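PDB 3SFW: dihydropyrimidinase from Brevibacillus agri, which catalyses the hydrolytic ring opening of dihydropyrimidines at a zinc-containing active site and probably also accepts related cyclic amides such as hydantoins. Local coordinates for residues T59-P64 / T76-A81; V69-F74 / S322-L327; K115-Y120 / A435-N440. All blocks are in the same frame, centred on the assembly; numbering follows the deposited sequence.

Contact 1. Residues T59-P64 / T76-A81; sequences THLDMP and TGTKAA. With ZN (zinc ion), chain F.
The one flat ring here, the imidazole of H60, turns to the metal, while its neighbour L61 turns the other way onto G77 and T78 of helix 74-83. At the ring's edge H60 NE2 binds the zinc ion at 2.1 Å, and H60 CE1 and CD2 lie almost equally far from it, at 3.0 and 3.1 Å, so the metal is centred between the two ring carbons, though it stands somewhat out of the ring plane. H58 and D315 bind the same zinc, and the carboxylated K150 bridges it to the second one. Across the contact the forces are purely apolar. L61 CG stands anti to the carbonyl carbon (chi1 -54°), which carries the fork to the helix, CD2 3.9 Å from G77 CA and CD1 4.0 Å from T78 CG2. Glycine suits its place because a beta-carbon there would point at L61 and collide with CD2. Threonine suits the next one because it is two-sided: its methyl meets the leucine, its side chain crossing that of L61 at about a right angle, while OG1 is hydrogen-bonded to F74 O. Strand 49-59, helix 74-83 and strand 86-93, parallel to the first, form a beta-alpha-beta unit of the amidohydrolase barrel. L61 fills the joint between them, resting on the helix and, together with T78, on I89 of strand 86-93.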
# COMPACT_ATOMS: atom_id res chain seq x y z
N THR A 59 9.47 24.41 -20.03
CA THR A 59 10.33 25.63 -20.08
C THR A 59 9.52 26.88 -19.77
O THR A 59 8.29 26.89 -19.92
CB THR A 59 11.05 25.79 -21.44
OG1 THR A 59 10.10 26.04 -22.49
CG2 THR A 59 11.80 24.45 -21.81
N HIS A 60 10.21 27.91 -19.30
CA HIS A 60 9.61 29.19 -18.95
C HIS A 60 10.49 30.33 -19.50
O HIS A 60 11.18 31.04 -18.74
CB HIS A 60 9.50 29.34 -17.42
CG HIS A 60 8.64 28.28 -16.78
ND1 HIS A 60 7.26 28.32 -16.83
CD2 HIS A 60 8.97 27.14 -16.13
CE1 HIS A 60 6.77 27.28 -16.18
NE2 HIS A 60 7.79 26.53 -15.77
N LEU A 61 10.52 30.45 -20.83
CA LEU A 61 11.38 31.48 -21.43
C LEU A 61 10.65 32.85 -21.43
O LEU A 61 9.45 32.93 -21.73
CB LEU A 61 11.71 31.08 -22.88
CG LEU A 61 12.33 29.69 -23.04
CD1 LEU A 61 12.77 29.48 -24.51
CD2 LEU A 61 13.58 29.56 -22.12
N ASP A 62 11.40 33.93 -21.16
CA ASP A 62 10.84 35.27 -21.12
C ASP A 62 9.59 35.35 -20.26
O ASP A 62 8.57 35.94 -20.67
CB ASP A 62 10.54 35.77 -22.54
CG ASP A 62 10.48 37.29 -22.63
OD1 ASP A 62 11.30 37.99 -21.99
OD2 ASP A 62 9.61 37.79 -23.37
N MET A 63 9.63 34.69 -19.12
CA MET A 63 8.45 34.56 -18.28
C MET A 63 8.44 35.67 -17.21
O MET A 63 9.39 35.80 -16.44
CB MET A 63 8.50 33.21 -17.55
CG MET A 63 7.29 32.99 -16.59
SD MET A 63 7.79 31.83 -15.29
CE MET A 63 6.29 31.48 -14.45
N PRO A 64 7.33 36.39 -17.09
CA PRO A 64 7.22 37.32 -15.94
C PRO A 64 6.89 36.57 -14.65
O PRO A 64 5.87 35.87 -14.59
CB PRO A 64 6.03 38.22 -16.34
CG PRO A 64 5.16 37.32 -17.23
CD PRO A 64 6.11 36.34 -17.93
N THR A 76 17.84 33.20 -26.67
CA THR A 76 18.96 32.63 -25.88
C THR A 76 18.56 31.27 -25.29
O THR A 76 19.42 30.38 -25.17
CB THR A 76 19.51 33.56 -24.78
OG1 THR A 76 18.52 33.80 -23.78
CG2 THR A 76 20.01 34.96 -25.40
N GLY A 77 17.30 31.15 -24.86
CA GLY A 77 16.87 29.90 -24.23
C GLY A 77 16.86 28.74 -25.23
O GLY A 77 17.26 27.61 -24.88
N THR A 78 16.37 28.98 -26.44
CA THR A 78 16.38 27.90 -27.46
C THR A 78 17.78 27.61 -27.95
O THR A 78 18.12 26.47 -28.26
CB THR A 78 15.41 28.15 -28.66
OG1 THR A 78 15.78 29.35 -29.37
CG2 THR A 78 13.98 28.23 -28.16
N LYS A 79 18.65 28.65 -27.99
CA LYS A 79 20.02 28.39 -28.42
C LYS A 79 20.72 27.50 -27.37
O LYS A 79 21.45 26.56 -27.70
CB LYS A 79 20.80 29.70 -28.65
CG LYS A 79 22.22 29.50 -29.05
CD LYS A 79 22.75 30.78 -29.79
CE LYS A 79 22.54 32.02 -28.90
NZ LYS A 79 23.48 32.09 -27.76
N ALA A 80 20.48 27.80 -26.09
CA ALA A 80 21.09 27.04 -25.01
C ALA A 80 20.54 25.59 -25.02
O ALA A 80 21.28 24.63 -24.86
CB ALA A 80 20.77 27.72 -23.67
N ALA A 81 19.25 25.44 -25.27
CA ALA A 81 18.65 24.10 -25.39
C ALA A 81 19.38 23.33 -26.49
O ALA A 81 19.76 22.16 -26.30
CB ALA A 81 17.15 24.21 -25.73
ZN ZN F . 7.57 25.14 -14.19

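Contact 2. Residues V69-F74 / S322-L327; sequences VTSDNF and SGQKEL
Q324 reaches from the short, weakly bonded helix 321-325 to V69, at the end of strand 68-69, and to S71 in the loop that follows. Its chain is extended beyond CG (chi2 -176°), which carries the amide out to the loop. Hydrogen bonding is the work of that amide: Q324 NE2 donates to V69 O over 2.9 Å. The bond is bent, with 138° at the hydrogen; the oxygen lies close to the amide plane, whereas the nitrogen is tilted 28° from the carbonyl plane of V69. NE2 is also hydrogen-bonded to T68 OG1, and OE1 takes the backbone NH of N320, fixing which end of the amide faces the loop. Van der Waals contact adds little, chiefly S71 CB at 3.7 Å from Q324 OE1; the serine hydroxyl is instead hydrogen-bonded to N412 O. Charge acts behind the glutamine: G323 N donates to E326 OE1 at 2.7 Å, and R329 pairs with the other oxygen of that carboxylate. Glutamine suits its position, being long enough to span the gap and offering both donor and acceptor. The chemistry therefore implies a small, directional, uncharged link at the surface, between a loop and a short helix some 250 residues apart.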
# COMPACT_ATOMS: atom_id res chain seq x y z
N VAL A 69 11.69 39.09 -14.67
CA VAL A 69 11.42 38.30 -15.90
C VAL A 69 12.55 37.29 -16.06
O VAL A 69 13.69 37.65 -15.84
CB VAL A 69 11.35 39.18 -17.14
CG1 VAL A 69 11.15 38.36 -18.44
CG2 VAL A 69 10.21 40.18 -16.98
N THR A 70 12.26 36.05 -16.47
CA THR A 70 13.36 35.07 -16.57
C THR A 70 14.41 35.55 -17.56
O THR A 70 14.10 36.22 -18.58
CB THR A 70 12.89 33.62 -16.90
OG1 THR A 70 12.16 33.61 -18.15
CG2 THR A 70 12.04 33.10 -15.83
N SER A 71 15.66 35.15 -17.32
CA SER A 71 16.75 35.83 -17.98
C SER A 71 17.06 35.29 -19.35
O SER A 71 17.75 35.94 -20.09
CB SER A 71 18.02 35.83 -17.12
OG SER A 71 18.51 34.53 -16.99
N ASP A 72 16.57 34.09 -19.70
CA ASP A 72 16.63 33.66 -21.10
C ASP A 72 15.34 34.04 -21.79
O ASP A 72 14.27 33.79 -21.25
CB ASP A 72 16.77 32.12 -21.21
CG ASP A 72 18.23 31.66 -21.16
OD1 ASP A 72 19.11 32.28 -21.80
OD2 ASP A 72 18.46 30.60 -20.55
N ASN A 73 15.44 34.60 -23.00
CA ASN A 73 14.26 34.78 -23.83
C ASN A 73 14.19 33.65 -24.85
O ASN A 73 14.87 32.62 -24.68
CB ASN A 73 14.27 36.17 -24.51
CG ASN A 73 15.48 36.40 -25.44
OD1 ASN A 73 15.73 37.54 -25.90
ND2 ASN A 73 16.22 35.38 -25.71
N PHE A 74 13.29 33.75 -25.82
CA PHE A 74 13.15 32.63 -26.77
C PHE A 74 14.36 32.42 -27.62
O PHE A 74 14.66 31.30 -27.97
CB PHE A 74 11.88 32.73 -27.62
CG PHE A 74 10.69 32.11 -26.95
CD1 PHE A 74 10.05 32.77 -25.91
CD2 PHE A 74 10.26 30.82 -27.33
CE1 PHE A 74 8.95 32.20 -25.21
CE2 PHE A 74 9.21 30.19 -26.60
CZ PHE A 74 8.53 30.89 -25.57
N SER A 322 23.10 37.69 -9.37
CA SER A 322 23.22 39.13 -9.12
C SER A 322 21.95 39.86 -9.59
O SER A 322 21.44 39.65 -10.73
CB SER A 322 24.45 39.70 -9.83
OG SER A 322 24.46 41.11 -9.75
N GLY A 323 21.41 40.69 -8.71
CA GLY A 323 20.27 41.50 -9.08
C GLY A 323 18.96 40.76 -8.87
O GLY A 323 18.12 41.19 -8.06
N GLN A 324 18.77 39.64 -9.60
CA GLN A 324 17.47 39.03 -9.62
C GLN A 324 17.27 38.14 -8.41
O GLN A 324 16.34 38.34 -7.65
CB GLN A 324 17.26 38.23 -10.94
CG GLN A 324 17.13 39.17 -12.13
CD GLN A 324 16.85 38.42 -13.40
OE1 GLN A 324 17.69 37.65 -13.88
NE2 GLN A 324 15.66 38.62 -13.96
N LYS A 325 18.15 37.16 -8.19
CA LYS A 325 17.96 36.34 -7.00
C LYS A 325 18.06 37.25 -5.74
O LYS A 325 17.39 37.00 -4.74
CB LYS A 325 19.00 35.20 -6.88
CG LYS A 325 18.82 34.02 -7.91
CD LYS A 325 17.57 33.16 -7.60
CE LYS A 325 17.41 32.00 -8.63
NZ LYS A 325 16.25 31.15 -8.23
N GLU A 326 18.87 38.31 -5.85
CA GLU A 326 19.06 39.27 -4.74
C GLU A 326 17.82 40.06 -4.35
O GLU A 326 17.75 40.61 -3.25
CB GLU A 326 20.21 40.24 -5.07
CG GLU A 326 21.57 39.56 -5.24
CD GLU A 326 22.70 40.59 -5.35
OE1 GLU A 326 22.79 41.28 -6.41
OE2 GLU A 326 23.37 40.82 -4.32
N LEU A 327 16.77 40.02 -5.18
CA LEU A 327 15.51 40.56 -4.72
C LEU A 327 15.10 39.91 -3.40
O LEU A 327 14.33 40.49 -2.62
CB LEU A 327 14.42 40.38 -5.79
CG LEU A 327 14.65 41.18 -7.07
CD1 LEU A 327 13.65 40.67 -8.11
CD2 LEU A 327 14.42 42.70 -6.82

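Contact 3. Residues K115-Y120 / A435-N440; sequences KAVIDY and AFVVRN
A classic beta bulge at V437 and V438, both facing V430, marks the corner where strand 435-439 meets V117 and I118 at the approach to barrel strand 119-124. The tight part is an apolar cluster of three branched residues. V437 CG1 lies 4.0 Å from V117 CG2, while V437 CG2 lies 3.9 Å from I118 CG2 and 4.0 Å from V117 O. Both methyls are used because CG1 stands anti to the backbone N (chi1 -179°), which leaves CG2 beside that nitrogen, and the fork straddles the two neighbours. Compact beta-branched residues suit this buried corner; A82 of helix 74-83 and S432 also touch V437. With an alanine at V437 both branch methyls go, which would probably leave V117 CG2 and I118 CG2 without their mates across this contact and open a gap between the bulge and the turn before strand 119-124. Beyond V437 the segment leaves 115-120 and runs toward solvent, with N440 exposed and R439 partly so. Arginine suits this side: its aliphatic chain covers an aromatic ring while its charge reaches E41 in a salt bridge. R439 CD sits over the centre of the F436 ring, 3.8 Å above its plane.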
# COMPACT_ATOMS: atom_id res chain seq x y z
N LYS A 115 12.46 34.62 -33.21
CA LYS A 115 13.52 34.57 -32.17
C LYS A 115 13.98 33.12 -31.87
O LYS A 115 15.16 32.84 -31.84
CB LYS A 115 13.03 35.30 -30.88
CG LYS A 115 12.62 36.76 -31.09
CD LYS A 115 11.81 37.37 -29.92
CE LYS A 115 10.46 37.96 -30.45
NZ LYS A 115 9.83 39.03 -29.63
N ALA A 116 13.05 32.18 -31.81
CA ALA A 116 13.42 30.76 -31.53
C ALA A 116 14.30 30.13 -32.63
O ALA A 116 14.09 30.43 -33.84
CB ALA A 116 12.10 29.90 -31.36
N VAL A 117 15.34 29.39 -32.22
CA VAL A 117 16.28 28.79 -33.18
C VAL A 117 15.95 27.32 -33.38
O VAL A 117 16.46 26.71 -34.31
CB VAL A 117 17.74 28.95 -32.75
CG1 VAL A 117 18.04 30.45 -32.44
CG2 VAL A 117 18.08 28.09 -31.52
N ILE A 118 15.06 26.80 -32.53
CA ILE A 118 14.54 25.44 -32.73
C ILE A 118 13.05 25.46 -32.44
O ILE A 118 12.46 26.50 -32.11
CB ILE A 118 15.24 24.39 -31.81
CG1 ILE A 118 15.44 24.95 -30.42
CG2 ILE A 118 16.64 24.08 -32.32
CD1 ILE A 118 14.61 24.43 -29.41
N ASP A 119 12.39 24.31 -32.66
CA ASP A 119 10.94 24.30 -32.71
C ASP A 119 10.32 24.35 -31.31
O ASP A 119 10.96 23.97 -30.33
CB ASP A 119 10.44 23.07 -33.45
CG ASP A 119 10.70 23.17 -34.94
OD1 ASP A 119 11.31 24.19 -35.35
OD2 ASP A 119 10.32 22.25 -35.70
N TYR A 120 9.07 24.83 -31.23
CA TYR A 120 8.45 25.08 -29.92
C TYR A 120 6.96 24.84 -29.99
O TYR A 120 6.29 25.23 -30.98
CB TYR A 120 8.73 26.51 -29.41
CG TYR A 120 8.33 27.60 -30.40
CD1 TYR A 120 9.18 27.96 -31.47
CD2 TYR A 120 7.09 28.28 -30.25
CE1 TYR A 120 8.76 28.90 -32.46
CE2 TYR A 120 6.68 29.22 -31.21
CZ TYR A 120 7.53 29.56 -32.27
OH TYR A 120 7.09 30.49 -33.20
N ALA A 435 18.43 21.07 -40.92
CA ALA A 435 19.44 22.14 -40.95
C ALA A 435 20.24 22.13 -39.66
O ALA A 435 19.68 22.04 -38.57
CB ALA A 435 18.78 23.55 -41.18
N PHE A 436 21.55 22.36 -39.77
CA PHE A 436 22.37 22.43 -38.56
C PHE A 436 22.01 23.65 -37.74
O PHE A 436 21.82 24.76 -38.32
CB PHE A 436 23.84 22.51 -38.92
CG PHE A 436 24.45 21.19 -39.30
CD1 PHE A 436 24.69 20.91 -40.64
CD2 PHE A 436 24.79 20.26 -38.32
CE1 PHE A 436 25.23 19.67 -41.00
CE2 PHE A 436 25.34 19.06 -38.65
CZ PHE A 436 25.59 18.76 -39.98
N VAL A 437 21.92 23.47 -36.42
CA VAL A 437 21.75 24.58 -35.45
C VAL A 437 23.08 24.75 -34.72
O VAL A 437 23.58 25.88 -34.50
CB VAL A 437 20.62 24.24 -34.40
CG1 VAL A 437 20.44 25.44 -33.37
CG2 VAL A 437 19.28 23.97 -35.17
N VAL A 438 23.64 23.62 -34.29
CA VAL A 438 24.99 23.57 -33.75
C VAL A 438 25.80 22.59 -34.62
O VAL A 438 25.31 21.52 -35.00
CB VAL A 438 24.94 23.04 -32.27
CG1 VAL A 438 26.36 22.82 -31.71
CG2 VAL A 438 24.14 24.01 -31.38
N ARG A 439 27.01 22.97 -34.99
CA ARG A 439 27.86 22.05 -35.72
C ARG A 439 29.25 22.14 -35.13
O ARG A 439 29.79 23.25 -35.01
CB ARG A 439 27.89 22.41 -37.19
CG ARG A 439 28.60 21.32 -38.04
CD ARG A 439 28.41 21.60 -39.50
NE ARG A 439 28.89 20.49 -40.33
CZ ARG A 439 28.65 20.41 -41.63
NH1 ARG A 439 27.94 21.37 -42.22
NH2 ARG A 439 29.11 19.41 -42.33
N ASN A 440 29.78 21.00 -34.68
CA ASN A 440 31.06 20.98 -33.96
C ASN A 440 31.13 22.05 -32.88
O ASN A 440 32.15 22.76 -32.73
CB ASN A 440 32.21 21.10 -34.98
CG ASN A 440 32.25 19.92 -35.89
OD1 ASN A 440 32.23 18.80 -35.42
ND2 ASN A 440 32.22 20.14 -37.21

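In the fold
Helix 74-83 and the loop before it connect the three contacts. Contacts 1 and 2, with centres about 11 Å apart, are joined by H60 O to T70 OG1 at 2.8 Å and by D62 N to D72 O at 2.9 Å, so the loop of contact 2 is hydrogen-bonded directly to the segment that carries a zinc ligand. D72 OD2 is also hydrogen-bonded to H316 NE2, next to the zinc ligand D315. Contact 3, its centre about 13 Å from that of contact 1, is tied to it by the probable hydrogen bond between T78 OG1 and V117 N, 2.9 Å. Contacts 2 and 3 have centres about 24 Å apart, but their nearest atoms come within about 4 Å without touching.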